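Local coordinates for protein benzoylformate decarboxylase (Mycobacterium smegmatis, PDB 4Q9D) that belongs to the thiamine pyrophosphate-dependent enzymes, a family built from three alpha/beta domains, and carries a magnesium ion in this tetrameric structure, at residues B[267-278]-B[293-304]. Sequence-based numbering, arbitrary orientation.
Sequences YDLVVVVGAEVF and TDLLQITADPHR
Val270 and Val272 exchange backbone hydrogen bonds with Asp294, Leu296 and Ile298, which joins strands 269-273 and 294-299 in parallel. Val270 N donates to Asp294 O, and Leu296 N donates back to Val270 O at 2.9 Å. Val272 repeats the pattern with Leu296 O and Ile298 N. Asp294 N to Asp268 O opens the series and Gly274 N to Ile298 O closes it. Before the strands, Thr293 OG1 donates to Tyr267 O at 2.8 Å.

Apolar packing differs on the two faces. On one, Leu269 CD1 lies 4.0 Å from Leu296 CG, and helix 187-199 covers both side chains. Further along this face, Val273 and Ile298 pack under helix 318-328. On the other face, Leu295 is the meeting point. With CG anti to the backbone N (chi1 -173°), the Leu295 side chain leans back toward segment 267-278. Leu295 CD1 meets Val272 CG2 and Val277 CG1, and comes within 3.5 Å of Phe278 CZ. Val277 CG2 also lies against the Gln297 amide, 3.5 Å from Gln297 CD.

Polar links continue past the strands. Gln297 NE2 donates to Arg304 O from above the carbonyl plane, and also to a water that donates to Ala275 O. A second water joins Val277 N to Arg304 O. The carboxylate of Glu276 stacks on one guanidinium face of Arg304, with the planes 17° apart and Glu276 CD 3.5 Å above the guanidinium plane. This salt bridge is by charge alone; Glu276 OE2 also pairs with Arg279, and Arg304 NH2 with Asp110 of a second subunit.

The pair forms two inner strands of the six-stranded parallel sheet in the central domain, a Rossmann-like alpha/beta sandwich with helices on both faces.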
ATOM      1  N   TYR B 267      -5.193 -11.702  41.904  1.00 30.71           N
ATOM      2  CA  TYR B 267      -6.108 -10.561  41.909  1.00 25.98           C
ATOM      3  C   TYR B 267      -7.433 -10.893  41.252  1.00 27.08           C
ATOM      4  O   TYR B 267      -7.492 -11.707  40.340  1.00 32.06           O
ATOM      5  CB  TYR B 267      -5.447  -9.349  41.242  1.00 25.04           C
ATOM      6  CG  TYR B 267      -4.101  -9.034  41.853  1.00 27.75           C
ATOM      7  CD1 TYR B 267      -4.009  -8.492  43.130  1.00 31.87           C
ATOM      8  CD2 TYR B 267      -2.918  -9.315  41.162  1.00 31.18           C
ATOM      9  CE1 TYR B 267      -2.775  -8.213  43.712  1.00 29.47           C
ATOM     10  CE2 TYR B 267      -1.677  -9.039  41.727  1.00 34.35           C
ATOM     11  CZ  TYR B 267      -1.615  -8.488  43.006  1.00 38.59           C
ATOM     12  OH  TYR B 267      -0.396  -8.212  43.571  1.00 40.98           O
ATOM     13  N   ASP B 268      -8.514 -10.274  41.719  1.00 28.99           N
ATOM     14  CA  ASP B 268      -9.790 -10.515  41.073  1.00 29.41           C
ATOM     15  C   ASP B 268     -10.052  -9.477  39.970  1.00 31.39           C
ATOM     16  O   ASP B 268     -10.939  -9.681  39.138  1.00 26.02           O
ATOM     17  CB  ASP B 268     -10.964 -10.622  42.087  1.00 27.91           C
ATOM     18  CG  ASP B 268     -11.198  -9.335  42.908  1.00 31.78           C
ATOM     19  OD1 ASP B 268     -10.316  -8.466  42.993  1.00 29.31           O
ATOM     20  OD2 ASP B 268     -12.296  -9.198  43.497  1.00 35.03           O
ATOM     21  N   LEU B 269      -9.281  -8.377  39.963  1.00 25.16           N
ATOM     22  CA  LEU B 269      -9.431  -7.341  38.932  1.00 27.83           C
ATOM     23  C   LEU B 269      -8.100  -6.644  38.643  1.00 28.11           C
ATOM     24  O   LEU B 269      -7.419  -6.177  39.567  1.00 25.92           O
ATOM     25  CB  LEU B 269     -10.457  -6.292  39.356  1.00 27.06           C
ATOM     26  CG  LEU B 269     -10.649  -5.129  38.377  1.00 33.66           C
ATOM     27  CD1 LEU B 269     -11.381  -5.615  37.123  1.00 24.69           C
ATOM     28  CD2 LEU B 269     -11.410  -3.978  39.030  1.00 24.56           C
ATOM     29  N   VAL B 270      -7.724  -6.603  37.362  1.00 27.88           N
ATOM     30  CA  VAL B 270      -6.546  -5.846  36.923  1.00 20.78           C
ATOM     31  C   VAL B 270      -7.016  -4.585  36.205  1.00 24.05           C
ATOM     32  O   VAL B 270      -7.812  -4.650  35.259  1.00 25.16           O
ATOM     33  CB  VAL B 270      -5.624  -6.691  36.015  1.00 26.19           C
ATOM     34  CG1 VAL B 270      -4.357  -5.881  35.658  1.00 20.89           C
ATOM     35  CG2 VAL B 270      -5.242  -7.967  36.741  1.00 23.60           C
ATOM     36  N   VAL B 271      -6.560  -3.438  36.689  1.00 21.92           N
ATOM     37  CA  VAL B 271      -6.866  -2.177  36.048  1.00 22.27           C
ATOM     38  C   VAL B 271      -5.639  -1.674  35.285  1.00 25.49           C
ATOM     39  O   VAL B 271      -4.639  -1.307  35.887  1.00 26.13           O
ATOM     40  CB  VAL B 271      -7.285  -1.136  37.067  1.00 27.84           C
ATOM     41  CG1 VAL B 271      -7.644   0.157  36.345  1.00 22.49           C
ATOM     42  CG2 VAL B 271      -8.477  -1.671  37.905  1.00 23.45           C
ATOM     43  N   VAL B 272      -5.716  -1.684  33.961  1.00 22.46           N
ATOM     44  CA  VAL B 272      -4.564  -1.312  33.142  1.00 23.09           C
ATOM     45  C   VAL B 272      -4.745   0.057  32.500  1.00 24.21           C
ATOM     46  O   VAL B 272      -5.603   0.236  31.622  1.00 24.35           O
ATOM     47  CB  VAL B 272      -4.319  -2.349  32.026  1.00 23.38           C
ATOM     48  CG1 VAL B 272      -3.080  -1.937  31.227  1.00 18.01           C
ATOM     49  CG2 VAL B 272      -4.157  -3.762  32.645  1.00 19.66           C
ATOM     50  N   VAL B 273      -3.935   1.012  32.930  1.00 19.66           N
ATOM     51  CA  VAL B 273      -4.067   2.384  32.465  1.00 22.67           C
ATOM     52  C   VAL B 273      -2.812   2.752  31.733  1.00 23.76           C
ATOM     53  O   VAL B 273      -1.737   2.754  32.308  1.00 21.20           O
ATOM     54  CB  VAL B 273      -4.287   3.391  33.632  1.00 19.96           C
ATOM     55  CG1 VAL B 273      -4.503   4.793  33.087  1.00 18.51           C
ATOM     56  CG2 VAL B 273      -5.489   2.980  34.484  1.00 17.94           C
ATOM     57  N   GLY B 274      -2.924   3.029  30.438  1.00 25.49           N
ATOM     58  CA  GLY B 274      -1.756   3.537  29.734  1.00 19.02           C
ATOM     59  C   GLY B 274      -0.651   2.560  29.420  1.00 22.27           C
ATOM     60  O   GLY B 274       0.459   2.984  29.077  1.00 22.02           O
ATOM     61  N   ALA B 275      -0.962   1.267  29.524  1.00 18.66           N
ATOM     62  CA  ALA B 275      -0.073   0.162  29.114  1.00 21.31           C
ATOM     63  C   ALA B 275      -0.852  -0.732  28.160  1.00 26.89           C
ATOM     64  O   ALA B 275      -2.086  -0.775  28.201  1.00 23.13           O
ATOM     65  CB  ALA B 275       0.401  -0.679  30.344  1.00 20.66           C
ATOM     66  N   GLU B 276      -0.132  -1.438  27.301  1.00 22.57           N
ATOM     67  CA  GLU B 276      -0.716  -2.449  26.425  1.00 22.94           C
ATOM     68  C   GLU B 276      -1.196  -3.619  27.261  1.00 27.70           C
ATOM     69  O   GLU B 276      -0.773  -3.804  28.404  1.00 25.25           O
ATOM     70  CB  GLU B 276       0.341  -2.918  25.399  1.00 26.89           C
ATOM     71  CG  GLU B 276       0.784  -1.747  24.531  1.00 31.42           C
ATOM     72  CD  GLU B 276       2.187  -1.836  23.980  1.00 42.97           C
ATOM     73  OE1 GLU B 276       2.845  -2.898  24.109  1.00 31.49           O
ATOM     74  OE2 GLU B 276       2.617  -0.814  23.387  1.00 39.85           O
ATOM     75  N   VAL B 277      -2.088  -4.403  26.682  1.00 22.69           N
ATOM     76  CA  VAL B 277      -2.546  -5.633  27.284  1.00 24.86           C
ATOM     77  C   VAL B 277      -2.119  -6.775  26.380  1.00 22.98           C
ATOM     78  O   VAL B 277      -2.834  -7.075  25.434  1.00 29.76           O
ATOM     79  CB  VAL B 277      -4.096  -5.630  27.421  1.00 22.65           C
ATOM     80  CG1 VAL B 277      -4.606  -6.993  27.950  1.00 21.59           C
ATOM     81  CG2 VAL B 277      -4.532  -4.515  28.334  1.00 23.11           C
ATOM     82  N   PHE B 278      -0.934  -7.363  26.583  1.00 23.76           N
ATOM     83  CA  PHE B 278       0.140  -6.849  27.418  1.00 26.72           C
ATOM     84  C   PHE B 278       1.379  -6.830  26.542  1.00 28.08           C
ATOM     85  O   PHE B 278       1.435  -7.522  25.536  1.00 24.98           O
ATOM     86  CB  PHE B 278       0.452  -7.774  28.606  1.00 20.96           C
ATOM     87  CG  PHE B 278      -0.582  -7.753  29.697  1.00 23.40           C
ATOM     88  CD1 PHE B 278      -0.571  -6.758  30.656  1.00 28.02           C
ATOM     89  CD2 PHE B 278      -1.553  -8.738  29.768  1.00 28.16           C
ATOM     90  CE1 PHE B 278      -1.529  -6.743  31.688  1.00 27.36           C
ATOM     91  CE2 PHE B 278      -2.526  -8.741  30.797  1.00 28.56           C
ATOM     92  CZ  PHE B 278      -2.505  -7.736  31.754  1.00 24.54           C
ATOM     93  N   THR B 293     -10.009 -13.795  37.205  1.00 33.04           N
ATOM     94  CA  THR B 293      -9.428 -12.452  37.160  1.00 29.53           C
ATOM     95  C   THR B 293     -10.047 -11.662  36.021  1.00 33.00           C
ATOM     96  O   THR B 293      -9.942 -12.070  34.866  1.00 31.53           O
ATOM     97  CB  THR B 293      -7.903 -12.498  36.961  1.00 31.30           C
ATOM     98  OG1 THR B 293      -7.306 -13.255  38.018  1.00 27.65           O
ATOM     99  CG2 THR B 293      -7.329 -11.084  36.971  1.00 32.04           C
ATOM    100  N   ASP B 294     -10.701 -10.549  36.331  1.00 31.65           N
ATOM    101  CA  ASP B 294     -11.226  -9.669  35.277  1.00 31.09           C
ATOM    102  C   ASP B 294     -10.217  -8.571  34.940  1.00 29.33           C
ATOM    103  O   ASP B 294      -9.311  -8.287  35.739  1.00 27.69           O
ATOM    104  CB  ASP B 294     -12.545  -9.019  35.697  1.00 31.16           C
ATOM    105  CG  ASP B 294     -13.700 -10.021  35.795  1.00 37.83           C
ATOM    106  OD1 ASP B 294     -13.692 -11.055  35.093  1.00 35.14           O
ATOM    107  OD2 ASP B 294     -14.630  -9.750  36.576  1.00 45.95           O
ATOM    108  N   LEU B 295     -10.378  -7.949  33.770  1.00 24.89           N
ATOM    109  CA  LEU B 295      -9.482  -6.851  33.346  1.00 24.70           C
ATOM    110  C   LEU B 295     -10.214  -5.642  32.734  1.00 23.70           C
ATOM    111  O   LEU B 295     -11.157  -5.797  31.961  1.00 23.91           O
ATOM    112  CB  LEU B 295      -8.396  -7.372  32.398  1.00 21.47           C
ATOM    113  CG  LEU B 295      -7.258  -6.426  31.951  1.00 24.92           C
ATOM    114  CD1 LEU B 295      -6.014  -7.239  31.611  1.00 19.58           C
ATOM    115  CD2 LEU B 295      -7.667  -5.593  30.724  1.00 19.41           C
ATOM    116  N   LEU B 296      -9.798  -4.445  33.143  1.00 25.13           N
ATOM    117  CA  LEU B 296     -10.240  -3.191  32.542  1.00 30.13           C
ATOM    118  C   LEU B 296      -9.013  -2.529  31.919  1.00 25.09           C
ATOM    119  O   LEU B 296      -7.921  -2.570  32.502  1.00 23.76           O
ATOM    120  CB  LEU B 296     -10.807  -2.237  33.614  1.00 21.58           C
ATOM    121  CG  LEU B 296     -12.054  -2.740  34.354  1.00 26.43           C
ATOM    122  CD1 LEU B 296     -12.371  -1.809  35.527  1.00 23.50           C
ATOM    123  CD2 LEU B 296     -13.217  -2.816  33.406  1.00 23.82           C
ATOM    124  N   GLN B 297      -9.200  -1.888  30.769  1.00 22.29           N
ATOM    125  CA  GLN B 297      -8.098  -1.219  30.066  1.00 22.59           C
ATOM    126  C   GLN B 297      -8.509   0.202  29.708  1.00 23.13           C
ATOM    127  O   GLN B 297      -9.606   0.427  29.212  1.00 21.80           O
ATOM    128  CB  GLN B 297      -7.717  -1.993  28.808  1.00 23.07           C
ATOM    129  CG  GLN B 297      -6.583  -1.353  27.978  1.00 19.28           C
ATOM    130  CD  GLN B 297      -6.367  -2.065  26.634  1.00 25.62           C
ATOM    131  OE1 GLN B 297      -7.200  -2.863  26.197  1.00 22.76           O
ATOM    132  NE2 GLN B 297      -5.249  -1.775  25.982  1.00 22.31           N
ATOM    133  N   ILE B 298      -7.623   1.161  29.969  1.00 19.59           N
ATOM    134  CA  ILE B 298      -7.889   2.553  29.626  1.00 23.84           C
ATOM    135  C   ILE B 298      -6.681   3.031  28.840  1.00 21.17           C
ATOM    136  O   ILE B 298      -5.571   2.930  29.321  1.00 21.29           O
ATOM    137  CB  ILE B 298      -8.078   3.442  30.891  1.00 21.57           C
ATOM    138  CG1 ILE B 298      -9.339   3.025  31.674  1.00 25.48           C
ATOM    139  CG2 ILE B 298      -8.096   4.893  30.522  1.00 24.08           C
ATOM    140  CD1 ILE B 298      -9.504   3.777  32.979  1.00 19.73           C
ATOM    141  N   THR B 299      -6.899   3.535  27.628  1.00 19.46           N
ATOM    142  CA  THR B 299      -5.786   3.957  26.780  1.00 19.77           C
ATOM    143  C   THR B 299      -6.239   5.064  25.861  1.00 22.45           C
ATOM    144  O   THR B 299      -7.436   5.167  25.525  1.00 24.73           O
ATOM    145  CB  THR B 299      -5.251   2.786  25.913  1.00 21.02           C
ATOM    146  OG1 THR B 299      -4.246   3.268  25.020  1.00 20.77           O
ATOM    147  CG2 THR B 299      -6.367   2.147  25.075  1.00 17.84           C
ATOM    148  N   ALA B 300      -5.296   5.894  25.435  1.00 19.87           N
ATOM    149  CA  ALA B 300      -5.630   6.967  24.485  1.00 21.91           C
ATOM    150  C   ALA B 300      -5.499   6.440  23.058  1.00 29.05           C
ATOM    151  O   ALA B 300      -5.832   7.136  22.098  1.00 23.25           O
ATOM    152  CB  ALA B 300      -4.731   8.181  24.692  1.00 26.83           C
ATOM    153  N   ASP B 301      -5.025   5.200  22.916  1.00 22.23           N
ATOM    154  CA  ASP B 301      -4.787   4.647  21.583  1.00 22.54           C
ATOM    155  C   ASP B 301      -5.734   3.502  21.225  1.00 21.54           C
ATOM    156  O   ASP B 301      -5.521   2.366  21.625  1.00 23.22           O
ATOM    157  CB  ASP B 301      -3.322   4.208  21.452  1.00 19.86           C
ATOM    158  CG  ASP B 301      -2.976   3.688  20.046  1.00 28.14           C
ATOM    159  OD1 ASP B 301      -3.875   3.619  19.168  1.00 21.84           O
ATOM    160  OD2 ASP B 301      -1.791   3.330  19.825  1.00 33.32           O
ATOM    161  N   PRO B 302      -6.761   3.800  20.413  1.00 18.09           N
ATOM    162  CA  PRO B 302      -7.768   2.800  20.044  1.00 17.72           C
ATOM    163  C   PRO B 302      -7.166   1.524  19.452  1.00 19.16           C
ATOM    164  O   PRO B 302      -7.812   0.478  19.496  1.00 22.78           O
ATOM    165  CB  PRO B 302      -8.645   3.529  18.997  1.00 21.84           C
ATOM    166  CG  PRO B 302      -8.296   4.993  19.147  1.00 22.68           C
ATOM    167  CD  PRO B 302      -6.904   5.059  19.650  1.00 22.85           C
ATOM    168  N   HIS B 303      -5.962   1.618  18.884  1.00 23.57           N
ATOM    169  CA  HIS B 303      -5.324   0.443  18.351  1.00 28.50           C
ATOM    170  C   HIS B 303      -4.972  -0.526  19.496  1.00 25.66           C
ATOM    171  O   HIS B 303      -5.122  -1.756  19.367  1.00 24.84           O
ATOM    172  CB  HIS B 303      -4.047   0.786  17.549  1.00 21.99           C
ATOM    173  CG  HIS B 303      -3.254  -0.432  17.196  1.00 25.90           C
ATOM    174  ND1 HIS B 303      -2.090  -0.795  17.862  1.00 32.47           N
ATOM    175  CD2 HIS B 303      -3.482  -1.424  16.298  1.00 21.24           C
ATOM    176  CE1 HIS B 303      -1.635  -1.924  17.365  1.00 21.54           C
ATOM    177  NE2 HIS B 303      -2.459  -2.326  16.405  1.00 29.11           N
ATOM    178  N   ARG B 304      -4.485   0.031  20.599  1.00 22.16           N
ATOM    179  CA  ARG B 304      -4.111  -0.774  21.774  1.00 23.85           C
ATOM    180  C   ARG B 304      -5.303  -1.456  22.456  1.00 28.19           C
ATOM    181  O   ARG B 304      -5.182  -2.588  22.934  1.00 23.99           O
ATOM    182  CB  ARG B 304      -3.312   0.047  22.794  1.00 20.81           C
ATOM    183  CG  ARG B 304      -1.860   0.222  22.388  1.00 35.01           C
ATOM    184  CD  ARG B 304      -1.350  -1.191  22.005  1.00 47.67           C
ATOM    185  NE  ARG B 304      -0.166  -1.208  21.159  1.00 55.45           N
ATOM    186  CZ  ARG B 304       0.516  -2.312  20.850  1.00 48.77           C
ATOM    187  NH1 ARG B 304       0.169  -3.511  21.341  1.00 46.88           N
ATOM    188  NH2 ARG B 304       1.577  -2.203  20.072  1.00 44.89           N
TER
HETATM  189  O   HOH W   1      -3.361   0.005  26.217  1.00 33.84           O
HETATM  190  O   HOH W   2      -2.817  -3.748  23.999  1.00 23.05           O